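Local atomic coordinates of Rio2 kinase (Chaetomium thermophilum, PDB entry 4GYI), a protein that probably phosphorylates serine and threonine residues of proteins as a magnesium-dependent RIO-type kinase and acts on the evolving pre-40S ribosomal subunit. Residues 229-233 against 234-238; 19-22 against 23-26; 334-337 against 338-342. All coordinates share one frame; numbering follows the deposited sequence.

Interaction 1 (229-233 against 234-238). With MG (magnesium ion), chain C; ADP (adenosine-5'-diphosphate), chain B.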
ATOM      1  N   GLY A 229      13.005   2.563   4.811  1.00 26.88           N
ATOM      2  CA  GLY A 229      13.170   1.115   4.836  1.00 25.39           C
ATOM      3  C   GLY A 229      13.151   0.460   3.458  1.00 30.67           C
ATOM      4  O   GLY A 229      13.487  -0.715   3.318  1.00 32.84           O
ATOM      5  N   ASP A 230      12.755   1.207   2.433  1.00 29.36           N
ATOM      6  CA  ASP A 230      12.806   0.677   1.070  1.00 31.08           C
ATOM      7  C   ASP A 230      13.097   1.837   0.106  1.00 36.96           C
ATOM      8  O   ASP A 230      12.431   2.013  -0.915  1.00 26.69           O
ATOM      9  CB  ASP A 230      11.490  -0.041   0.746  1.00 31.94           C
ATOM     10  CG  ASP A 230      11.569  -0.860  -0.522  1.00 49.07           C
ATOM     11  OD1 ASP A 230      12.707  -1.160  -0.951  1.00 43.79           O
ATOM     12  OD2 ASP A 230      10.496  -1.186  -1.090  1.00 51.91           O
ATOM     13  N   PHE A 231      14.097   2.639   0.475  1.00 32.25           N
ATOM     14  CA  PHE A 231      14.393   3.900  -0.178  1.00 33.45           C
ATOM     15  C   PHE A 231      15.336   3.597  -1.332  1.00 42.72           C
ATOM     16  O   PHE A 231      16.534   3.413  -1.137  1.00 50.82           O
ATOM     17  CB  PHE A 231      15.037   4.864   0.838  1.00 34.70           C
ATOM     18  CG  PHE A 231      15.015   6.325   0.427  1.00 37.13           C
ATOM     19  CD1 PHE A 231      13.969   7.152   0.806  1.00 37.29           C
ATOM     20  CD2 PHE A 231      16.063   6.879  -0.293  1.00 38.98           C
ATOM     21  CE1 PHE A 231      13.953   8.505   0.450  1.00 42.21           C
ATOM     22  CE2 PHE A 231      16.055   8.222  -0.653  1.00 33.65           C
ATOM     23  CZ  PHE A 231      14.992   9.041  -0.281  1.00 32.35           C
ATOM     24  N   ASN A 232      14.777   3.514  -2.531  1.00 34.30           N
ATOM     25  CA  ASN A 232      15.535   3.132  -3.707  1.00 35.14           C
ATOM     26  C   ASN A 232      14.890   3.728  -4.950  1.00 30.76           C
ATOM     27  O   ASN A 232      13.948   4.505  -4.846  1.00 33.79           O
ATOM     28  CB  ASN A 232      15.658   1.609  -3.806  1.00 34.26           C
ATOM     29  CG  ASN A 232      14.315   0.920  -3.851  1.00 45.19           C
ATOM     30  OD1 ASN A 232      13.425   1.323  -4.595  1.00 36.75           O
ATOM     31  ND2 ASN A 232      14.154  -0.117  -3.039  1.00 54.89           N
ATOM     32  N   GLU A 233      15.395   3.356  -6.117  1.00 25.80           N
ATOM     33  CA  GLU A 233      15.078   4.066  -7.347  1.00 26.22           C
ATOM     34  C   GLU A 233      13.679   3.722  -7.876  1.00 34.23           C
ATOM     35  O   GLU A 233      13.236   4.292  -8.872  1.00 32.06           O
ATOM     36  CB  GLU A 233      16.148   3.805  -8.417  1.00 28.71           C
ATOM     37  CG  GLU A 233      16.235   2.335  -8.887  1.00 49.80           C
ATOM     38  CD  GLU A 233      17.236   1.505  -8.084  1.00 56.78           C
ATOM     39  OE1 GLU A 233      17.642   1.942  -6.979  1.00 48.95           O
ATOM     40  OE2 GLU A 233      17.625   0.418  -8.564  1.00 58.38           O
ATOM     41  N   PHE A 234      12.997   2.796  -7.201  1.00 35.07           N
ATOM     42  CA  PHE A 234      11.611   2.442  -7.511  1.00 32.47           C
ATOM     43  C   PHE A 234      10.616   3.209  -6.661  1.00 32.31           C
ATOM     44  O   PHE A 234       9.461   3.342  -7.044  1.00 37.97           O
ATOM     45  CB  PHE A 234      11.367   0.944  -7.315  1.00 37.43           C
ATOM     46  CG  PHE A 234      12.260   0.077  -8.149  1.00 45.23           C
ATOM     47  CD1 PHE A 234      11.954  -0.173  -9.475  1.00 47.72           C
ATOM     48  CD2 PHE A 234      13.421  -0.472  -7.607  1.00 44.54           C
ATOM     49  CE1 PHE A 234      12.782  -0.973 -10.259  1.00 56.46           C
ATOM     50  CE2 PHE A 234      14.259  -1.263  -8.378  1.00 53.54           C
ATOM     51  CZ  PHE A 234      13.938  -1.515  -9.713  1.00 52.20           C
ATOM     52  N   ASN A 235      11.059   3.704  -5.506  1.00 25.36           N
ATOM     53  CA  ASN A 235      10.166   4.418  -4.597  1.00 22.00           C
ATOM     54  C   ASN A 235      10.441   5.901  -4.551  1.00 21.41           C
ATOM     55  O   ASN A 235       9.922   6.623  -3.697  1.00 28.28           O
ATOM     56  CB  ASN A 235      10.235   3.801  -3.196  1.00 24.57           C
ATOM     57  CG  ASN A 235       9.729   2.388  -3.200  1.00 24.34           C
ATOM     58  OD1 ASN A 235       8.897   2.058  -4.039  1.00 24.68           O
ATOM     59  ND2 ASN A 235      10.251   1.535  -2.322  1.00 30.45           N
ATOM     60  N   ILE A 236      11.298   6.333  -5.463  1.00 26.39           N
ATOM     61  CA  ILE A 236      11.581   7.744  -5.648  1.00 35.75           C
ATOM     62  C   ILE A 236      11.123   8.128  -7.045  1.00 31.99           C
ATOM     63  O   ILE A 236      11.573   7.565  -8.048  1.00 35.24           O
ATOM     64  CB  ILE A 236      13.087   8.053  -5.493  1.00 35.34           C
ATOM     65  CG1 ILE A 236      13.527   7.755  -4.059  1.00 39.67           C
ATOM     66  CG2 ILE A 236      13.374   9.516  -5.843  1.00 25.39           C
ATOM     67  CD1 ILE A 236      14.998   7.407  -3.922  1.00 33.33           C
ATOM     68  N   LEU A 237      10.201   9.074  -7.091  1.00 25.36           N
ATOM     69  CA  LEU A 237       9.682   9.582  -8.339  1.00 28.09           C
ATOM     70  C   LEU A 237      10.366  10.916  -8.564  1.00 25.65           C
ATOM     71  O   LEU A 237      10.649  11.632  -7.616  1.00 30.45           O
ATOM     72  CB  LEU A 237       8.153   9.764  -8.255  1.00 25.07           C
ATOM     73  CG  LEU A 237       7.289   8.540  -7.879  1.00 27.82           C
ATOM     74  CD1 LEU A 237       5.811   8.771  -8.184  1.00 24.60           C
ATOM     75  CD2 LEU A 237       7.754   7.285  -8.581  1.00 33.94           C
ATOM     76  N   ILE A 238      10.635  11.238  -9.823  1.00 23.75           N
ATOM     77  CA  ILE A 238      11.299  12.475 -10.165  1.00 32.32           C
ATOM     78  C   ILE A 238      10.350  13.338 -10.967  1.00 37.73           C
ATOM     79  O   ILE A 238       9.942  12.951 -12.059  1.00 34.75           O
ATOM     80  CB  ILE A 238      12.550  12.214 -11.019  1.00 36.93           C
ATOM     81  CG1 ILE A 238      13.544  11.320 -10.267  1.00 27.18           C
ATOM     82  CG2 ILE A 238      13.220  13.535 -11.377  1.00 36.22           C
ATOM     83  CD1 ILE A 238      13.978  11.901  -8.951  1.00 34.72           C
TER
HETATM   84 MG    MG C 402       7.564   0.411  -4.117  1.00 35.16          MG
HETATM   85  PB  ADP B 401       4.759  -1.309  -4.449  1.00 31.41           P
HETATM   86  O1B ADP B 401       4.076  -2.484  -5.107  1.00 36.05           O
HETATM   87  O2B ADP B 401       6.232  -1.105  -4.706  1.00 27.86           O
HETATM   88  O3B ADP B 401       4.358  -1.365  -2.907  1.00 36.17           O
HETATM   89  PA  ADP B 401       4.487   1.534  -4.876  1.00 30.97           P
HETATM   90  O1A ADP B 401       5.987   1.513  -4.750  1.00 31.78           O
HETATM   91  O2A ADP B 401       3.699   2.378  -3.882  1.00 32.16           O
HETATM   92  O3A ADP B 401       3.927   0.022  -4.885  1.00 31.53           O
HETATM   93  O5' ADP B 401       4.147   1.935  -6.386  1.00 34.30           O
HETATM   94  C5' ADP B 401       4.676   1.149  -7.462  1.00 27.03           C
HETATM   95  C4' ADP B 401       4.841   2.022  -8.704  1.00 33.41           C
HETATM   96  O4' ADP B 401       3.594   2.656  -9.041  1.00 32.80           O
HETATM   97  C3' ADP B 401       5.829   3.176  -8.540  1.00 37.85           C
HETATM   98  O3' ADP B 401       7.188   2.813  -8.809  1.00 39.65           O
HETATM   99  C2' ADP B 401       5.319   4.207  -9.524  1.00 44.93           C
HETATM  100  O2' ADP B 401       5.670   3.831 -10.861  1.00 43.80           O
HETATM  101  C1' ADP B 401       3.826   4.003  -9.470  1.00 40.80           C
HETATM  102  N9  ADP B 401       3.142   4.862  -8.485  1.00 36.94           N
HETATM  103  C8  ADP B 401       2.732   4.478  -7.261  1.00 32.64           C
HETATM  104  N7  ADP B 401       2.087   5.486  -6.616  1.00 29.53           N
HETATM  105  C5  ADP B 401       2.080   6.530  -7.470  1.00 27.83           C
HETATM  106  C6  ADP B 401       1.558   7.908  -7.449  1.00 27.24           C
HETATM  107  N6  ADP B 401       0.903   8.367  -6.362  1.00 27.04           N
HETATM  108  N1  ADP B 401       1.754   8.674  -8.541  1.00 36.53           N
HETATM  109  C2  ADP B 401       2.394   8.222  -9.642  1.00 30.82           C
HETATM  110  N3  ADP B 401       2.890   6.981  -9.735  1.00 35.82           N
HETATM  111  C4  ADP B 401       2.769   6.115  -8.697  1.00 32.71           C
HETATM  112  O   HOH W   1       9.029  -1.090  -3.877  1.00 35.08           O
HETATM  113  O   HOH W   2       8.150   0.420  -6.117  1.00 39.30           O
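Phe234 meets Asn232 in the catalytic loop of the kinase fold: its backbone N donates to Asn232 OD1 at 3.0 Å. That amide folds back on the chain because Asn232 CG stands between its own N and carbonyl carbon (chi1 58°). The same OD1 lies in plane at the edge of the Phe234 ring, and Glu233 CG sits over one face near the rim. Glu233 itself ends in a salt bridge to Arg287. The carbonyl O of Phe234 accepts from ADP O3' at 2.9 Å.

Asn235 closes a type I turn, N to Asn232 O, and then divides its amide between protein and metal. ND2 donates to Asp230 O at 2.6 Å, in the carbonyl plane, and weakly to Asp230 OD2, whose stronger partner is Arg343. The Asp230 carboxylate and Asn235 amide planes are nearly perpendicular (81°). With ND2 so held, OD1 is turned to the magnesium, 2.1 Å away. ADP O1A and O2B, two waters and the phosphoaspartate at position 258 are the other ligands, and one water also donates to Asp230 OD2.

Ile236 CD1 packs on Phe231 CE2 at 3.5 Å, while Leu237 CD1 lies 3.8 Å from ADP C2. Ile236 and Phe231 both pack on Ile281 of helix 270-289 and Ile256 of strand 250-256, and each touches helix 207-223. Strand 236-242 runs antiparallel between 250-256 and 196-197.

Interaction 2 (19-22 against 23-26)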
ATOM      1  N   VAL A  19     -25.119  -9.187   1.064  1.00 43.67           N
ATOM      2  CA  VAL A  19     -24.679 -10.548   1.355  1.00 40.51           C
ATOM      3  C   VAL A  19     -23.146 -10.653   1.330  1.00 42.19           C
ATOM      4  O   VAL A  19     -22.544 -11.277   2.210  1.00 38.70           O
ATOM      5  CB  VAL A  19     -25.319 -11.556   0.371  1.00 44.88           C
ATOM      6  CG1 VAL A  19     -24.744 -12.948   0.560  1.00 47.96           C
ATOM      7  CG2 VAL A  19     -26.820 -11.590   0.570  1.00 51.03           C
ATOM      8  N   LEU A  20     -22.522 -10.038   0.326  1.00 41.57           N
ATOM      9  CA  LEU A  20     -21.074  -9.955   0.276  1.00 42.14           C
ATOM     10  C   LEU A  20     -20.547  -9.319   1.562  1.00 40.59           C
ATOM     11  O   LEU A  20     -19.633  -9.844   2.194  1.00 38.56           O
ATOM     12  CB  LEU A  20     -20.604  -9.166  -0.954  1.00 36.55           C
ATOM     13  CG  LEU A  20     -19.102  -9.238  -1.232  1.00 35.57           C
ATOM     14  CD1 LEU A  20     -18.678 -10.701  -1.355  1.00 31.99           C
ATOM     15  CD2 LEU A  20     -18.689  -8.425  -2.505  1.00 33.53           C
ATOM     16  N   THR A  21     -21.139  -8.198   1.956  1.00 37.15           N
ATOM     17  CA  THR A  21     -20.736  -7.509   3.180  1.00 41.18           C
ATOM     18  C   THR A  21     -20.946  -8.385   4.416  1.00 40.37           C
ATOM     19  O   THR A  21     -20.134  -8.383   5.343  1.00 38.94           O
ATOM     20  CB  THR A  21     -21.533  -6.205   3.355  1.00 46.48           C
ATOM     21  OG1 THR A  21     -21.303  -5.347   2.226  1.00 47.04           O
ATOM     22  CG2 THR A  21     -21.125  -5.485   4.639  1.00 42.53           C
ATOM     23  N   ALA A  22     -22.039  -9.142   4.407  1.00 42.33           N
ATOM     24  CA  ALA A  22     -22.357 -10.064   5.494  1.00 49.79           C
ATOM     25  C   ALA A  22     -21.325 -11.175   5.635  1.00 47.03           C
ATOM     26  O   ALA A  22     -21.024 -11.614   6.745  1.00 46.55           O
ATOM     27  CB  ALA A  22     -23.762 -10.665   5.300  1.00 50.08           C
ATOM     28  N   VAL A  23     -20.802 -11.653   4.513  1.00 40.89           N
ATOM     29  CA  VAL A  23     -19.755 -12.672   4.570  1.00 45.97           C
ATOM     30  C   VAL A  23     -18.491 -12.056   5.168  1.00 47.47           C
ATOM     31  O   VAL A  23     -17.808 -12.666   5.998  1.00 42.40           O
ATOM     32  CB  VAL A  23     -19.449 -13.252   3.184  1.00 41.23           C
ATOM     33  CG1 VAL A  23     -18.239 -14.170   3.256  1.00 43.40           C
ATOM     34  CG2 VAL A  23     -20.669 -13.989   2.647  1.00 45.60           C
ATOM     35  N   GLU A  24     -18.204 -10.824   4.766  1.00 43.28           N
ATOM     36  CA  GLU A  24     -17.075 -10.120   5.334  1.00 50.90           C
ATOM     37  C   GLU A  24     -17.202  -9.998   6.858  1.00 44.17           C
ATOM     38  O   GLU A  24     -16.260 -10.291   7.584  1.00 43.63           O
ATOM     39  CB  GLU A  24     -16.909  -8.736   4.703  1.00 36.25           C
ATOM     40  CG  GLU A  24     -15.689  -7.998   5.250  1.00 45.10           C
ATOM     41  CD  GLU A  24     -15.647  -6.537   4.850  1.00 48.99           C
ATOM     42  OE1 GLU A  24     -16.720  -5.939   4.641  1.00 45.58           O
ATOM     43  OE2 GLU A  24     -14.535  -5.988   4.750  1.00 51.43           O
ATOM     44  N   MET A  25     -18.361  -9.566   7.339  1.00 45.70           N
ATOM     45  CA  MET A  25     -18.525  -9.337   8.775  1.00 51.58           C
ATOM     46  C   MET A  25     -18.474 -10.624   9.572  1.00 42.25           C
ATOM     47  O   MET A  25     -17.942 -10.653  10.674  1.00 57.29           O
ATOM     48  CB  MET A  25     -19.827  -8.614   9.068  1.00 59.00           C
ATOM     49  CG  MET A  25     -19.773  -7.131   8.824  1.00 61.80           C
ATOM     50  SD  MET A  25     -21.442  -6.458   8.750  1.00118.06           S
ATOM     51  CE  MET A  25     -21.091  -4.719   8.484  1.00 91.67           C
ATOM     52  N   GLY A  26     -19.033 -11.684   9.005  1.00 44.35           N
ATOM     53  CA  GLY A  26     -19.065 -12.980   9.655  1.00 40.24           C
ATOM     54  C   GLY A  26     -17.732 -13.699   9.662  1.00 51.54           C
ATOM     55  O   GLY A  26     -17.551 -14.658  10.405  1.00 55.24           O
TER
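The last two turns of helix 14-26, in the N-terminal winged-helix domain, bring Thr21 against Met25 and rest a methyl of Val23 on the carbonyl O of Val19. Four backbone bonds of the i to i+4 kind set the spacing. The series opens with Val23 N donating to Val19 O at 2.9 Å, and Glu24, Met25 and Gly26 continue it to the carbonyls of Leu20, Thr21 and Ala22 at similar lengths.

On this scaffold the side chains of Thr21 and Met25 run alongside each other in the same direction, and the methyl CE of Met25 reaches CG2 of Thr21 at 3.9 Å. Met25 gets there with CG opposite its carbonyl carbon (chi1 -79°) and an extended chain beyond. The hydroxyl of Thr21 turns back along the helix instead, bonding to Trp17 O. One turn round, Val23 CG2 lies 3.3 Å from Val19 O. Glu24 CB sits equally close to Thr21 O, and the rest of its chain runs out straight to a salt bridge with Arg185.

Val19, Ala22 and Val23 face helix 35-42, with Val19 also on helix 51-60, whereas Leu20 and Glu24 meet helix 79-92 and strand 75-77. Within the segment, then, the side chains add one methyl-methyl contact and a few carbons resting on carbonyl oxygens to a regular backbone ladder. The polar ends of Thr21 and Glu24 are satisfied by residues beyond it. Because Arg185 belongs to the RIO domain, the salt bridge of Glu24 links the N-terminal domain to the kinase domain by charge.

Interaction 3 (334-337 against 338-342)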
ATOM      1  N   ALA A 334       6.623  -8.538  10.601  1.00 37.71           N
ATOM      2  CA  ALA A 334       7.070  -9.885  10.294  1.00 35.72           C
ATOM      3  C   ALA A 334       6.702 -10.254   8.857  1.00 32.79           C
ATOM      4  O   ALA A 334       7.531 -10.772   8.111  1.00 39.22           O
ATOM      5  CB  ALA A 334       6.503 -10.893  11.288  1.00 42.63           C
ATOM      6  N   ALA A 335       5.472  -9.955   8.452  1.00 31.90           N
ATOM      7  CA  ALA A 335       5.032 -10.295   7.100  1.00 28.14           C
ATOM      8  C   ALA A 335       5.851  -9.536   6.078  1.00 32.92           C
ATOM      9  O   ALA A 335       6.262 -10.088   5.052  1.00 40.63           O
ATOM     10  CB  ALA A 335       3.553  -9.986   6.910  1.00 24.90           C
ATOM     11  N   ILE A 336       6.087  -8.264   6.367  1.00 29.85           N
ATOM     12  CA  ILE A 336       6.881  -7.419   5.472  1.00 33.69           C
ATOM     13  C   ILE A 336       8.329  -7.855   5.353  1.00 37.07           C
ATOM     14  O   ILE A 336       8.870  -7.932   4.246  1.00 41.50           O
ATOM     15  CB  ILE A 336       6.795  -5.942   5.862  1.00 36.62           C
ATOM     16  CG1 ILE A 336       5.490  -5.355   5.312  1.00 40.10           C
ATOM     17  CG2 ILE A 336       7.982  -5.163   5.320  1.00 40.18           C
ATOM     18  CD1 ILE A 336       5.281  -3.885   5.655  1.00 41.87           C
ATOM     19  N   ARG A 337       8.951  -8.157   6.485  1.00 46.55           N
ATOM     20  CA  ARG A 337      10.357  -8.531   6.488  1.00 47.08           C
ATOM     21  C   ARG A 337      10.501  -9.812   5.667  1.00 57.90           C
ATOM     22  O   ARG A 337      11.414  -9.940   4.854  1.00 61.55           O
ATOM     23  CB  ARG A 337      10.838  -8.736   7.921  1.00 51.55           C
ATOM     24  CG  ARG A 337      12.342  -8.631   8.112  1.00 67.26           C
ATOM     25  CD  ARG A 337      12.740  -8.886   9.570  1.00 74.12           C
ATOM     26  NE  ARG A 337      12.206 -10.152  10.069  1.00 82.12           N
ATOM     27  CZ  ARG A 337      11.386 -10.272  11.114  1.00 90.30           C
ATOM     28  NH1 ARG A 337      11.004  -9.200  11.801  1.00 89.24           N
ATOM     29  NH2 ARG A 337      10.950 -11.472  11.476  1.00 90.13           N
ATOM     30  N   GLU A 338       9.562 -10.735   5.858  1.00 54.59           N
ATOM     31  CA  GLU A 338       9.484 -11.955   5.057  1.00 54.03           C
ATOM     32  C   GLU A 338       9.370 -11.667   3.555  1.00 49.75           C
ATOM     33  O   GLU A 338      10.015 -12.327   2.759  1.00 49.54           O
ATOM     34  CB  GLU A 338       8.305 -12.816   5.525  1.00 62.40           C
ATOM     35  CG  GLU A 338       8.039 -14.068   4.698  1.00 70.60           C
ATOM     36  CD  GLU A 338       6.792 -14.826   5.165  1.00 81.31           C
ATOM     37  OE1 GLU A 338       6.709 -16.052   4.924  1.00 88.56           O
ATOM     38  OE2 GLU A 338       5.894 -14.199   5.770  1.00 71.53           O
ATOM     39  N   GLN A 339       8.551 -10.695   3.165  1.00 52.07           N
ATOM     40  CA  GLN A 339       8.420 -10.343   1.749  1.00 57.12           C
ATOM     41  C   GLN A 339       9.737  -9.853   1.158  1.00 58.47           C
ATOM     42  O   GLN A 339      10.163 -10.325   0.102  1.00 69.40           O
ATOM     43  CB  GLN A 339       7.357  -9.260   1.530  1.00 62.74           C
ATOM     44  CG  GLN A 339       5.950  -9.646   1.925  1.00 73.98           C
ATOM     45  CD  GLN A 339       5.169 -10.307   0.804  1.00 73.20           C
ATOM     46  OE1 GLN A 339       4.243 -11.087   1.056  1.00 49.90           O
ATOM     47  NE2 GLN A 339       5.526  -9.991  -0.439  1.00 76.80           N
ATOM     48  N   GLN A 340      10.373  -8.896   1.828  1.00 61.62           N
ATOM     49  CA  GLN A 340      11.565  -8.259   1.266  1.00 65.42           C
ATOM     50  C   GLN A 340      12.810  -9.142   1.393  1.00 64.86           C
ATOM     51  O   GLN A 340      13.726  -9.054   0.579  1.00 68.80           O
ATOM     52  CB  GLN A 340      11.779  -6.829   1.821  1.00 65.64           C
ATOM     53  CG  GLN A 340      11.857  -6.689   3.344  1.00 75.41           C
ATOM     54  CD  GLN A 340      11.839  -5.224   3.824  1.00 75.41           C
ATOM     55  OE1 GLN A 340      11.336  -4.334   3.132  1.00 65.82           O
ATOM     56  NE2 GLN A 340      12.388  -4.979   5.017  1.00 71.13           N
ATOM     57  N   GLU A 341      12.815 -10.016   2.395  1.00 75.09           N
ATOM     58  CA  GLU A 341      13.921 -10.944   2.620  1.00 90.60           C
ATOM     59  C   GLU A 341      14.026 -11.983   1.505  1.00 98.95           C
ATOM     60  O   GLU A 341      15.100 -12.544   1.259  1.00102.34           O
ATOM     61  CB  GLU A 341      13.747 -11.663   3.960  1.00100.22           C
ATOM     62  CG  GLU A 341      15.002 -12.328   4.490  1.00119.07           C
ATOM     63  CD  GLU A 341      16.030 -11.319   4.953  1.00132.88           C
ATOM     64  OE1 GLU A 341      17.238 -11.650   4.951  1.00140.75           O
ATOM     65  OE2 GLU A 341      15.624 -10.195   5.321  1.00133.39           O
ATOM     66  N   SER A 342      12.909 -12.240   0.833  1.00 96.09           N
ATOM     67  CA  SER A 342      12.871 -13.274  -0.196  1.00 99.97           C
ATOM     68  C   SER A 342      12.592 -12.734  -1.602  1.00103.90           C
ATOM     69  O   SER A 342      12.059 -13.446  -2.454  1.00105.63           O
ATOM     70  CB  SER A 342      11.856 -14.353   0.183  1.00 93.57           C
ATOM     71  OG  SER A 342      10.635 -13.770   0.598  1.00 78.14           O
TER
HETATM   72  O   HOH W   3       5.146 -12.004   3.733  1.00 45.40           O
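Gln339 sits one turn beyond Ala335 and rests on its carbonyl O, near the C-terminal end of helix 326-341 and close to the last modelled residues of the chain. The helix here is an ordinary alpha-helix: Glu338 N donates to Ala334 O at 3.0 Å and Gln339 N to Ala335 O at the same length, and the next two residues continue the series to Ile336 O and Arg337 O.

Gln339 can be followed outward from its backbone. CB lies 3.4 Å from Ile336 O. CG swings against Ala335 O at 3.2 Å. The chain is then turned about CB-CG (chi2 -89°), which carries CD and the amide off the helix instead of along it. The tip, OE1, accepts from Gly130 N in the loop that follows strand 121-127, and so ties the helix to the nucleotide-binding lobe. A water 3.0 Å from OE1 also approaches Ala335 O, although it has more acceptors within reach than protons, so which of them it serves is uncertain.

Beside it, Glu338 extends fully and is gripped at both carboxylate oxygens, OE2 by a salt bridge to Arg147 and OE1 by Asn146 ND2. On another flank Gln340 crosses Ile336 at a slant, with OE1 4.1 Å from Ile336 CG2, and Ile336 in turn packs on Pro260 and Gln261. Gln340 holds its CG between N and carbonyl carbon (chi1 55°), which keeps CG close to the carbonyls of Ile336 and Arg337. At the end of the helix the Ser342 side chain reaches back, OG donating to Glu338 O at 2.7 Å, nearly in line with that C=O bond.

How the interactions relate
All three are local contacts between neighbouring residues, yet their surroundings give them different chemistry. Interaction 1 is mostly buried and polar, its loop shaped around magnesium and ADP. Interactions 2 and 3 are partly buried helix turns whose regularity comes from backbone bonds, while the side chains of Glu24, Glu338 and Gln339 reach to other parts of the fold. Interaction 2 belongs to the N-terminal domain, its centre about 37 Å from that of interaction 1 and on the opposite side of the chain's centre. Interaction 3 lies much nearer the active site: it just touches interaction 1, where Gln340 OE1 comes 4.2 Å from Gly229 O.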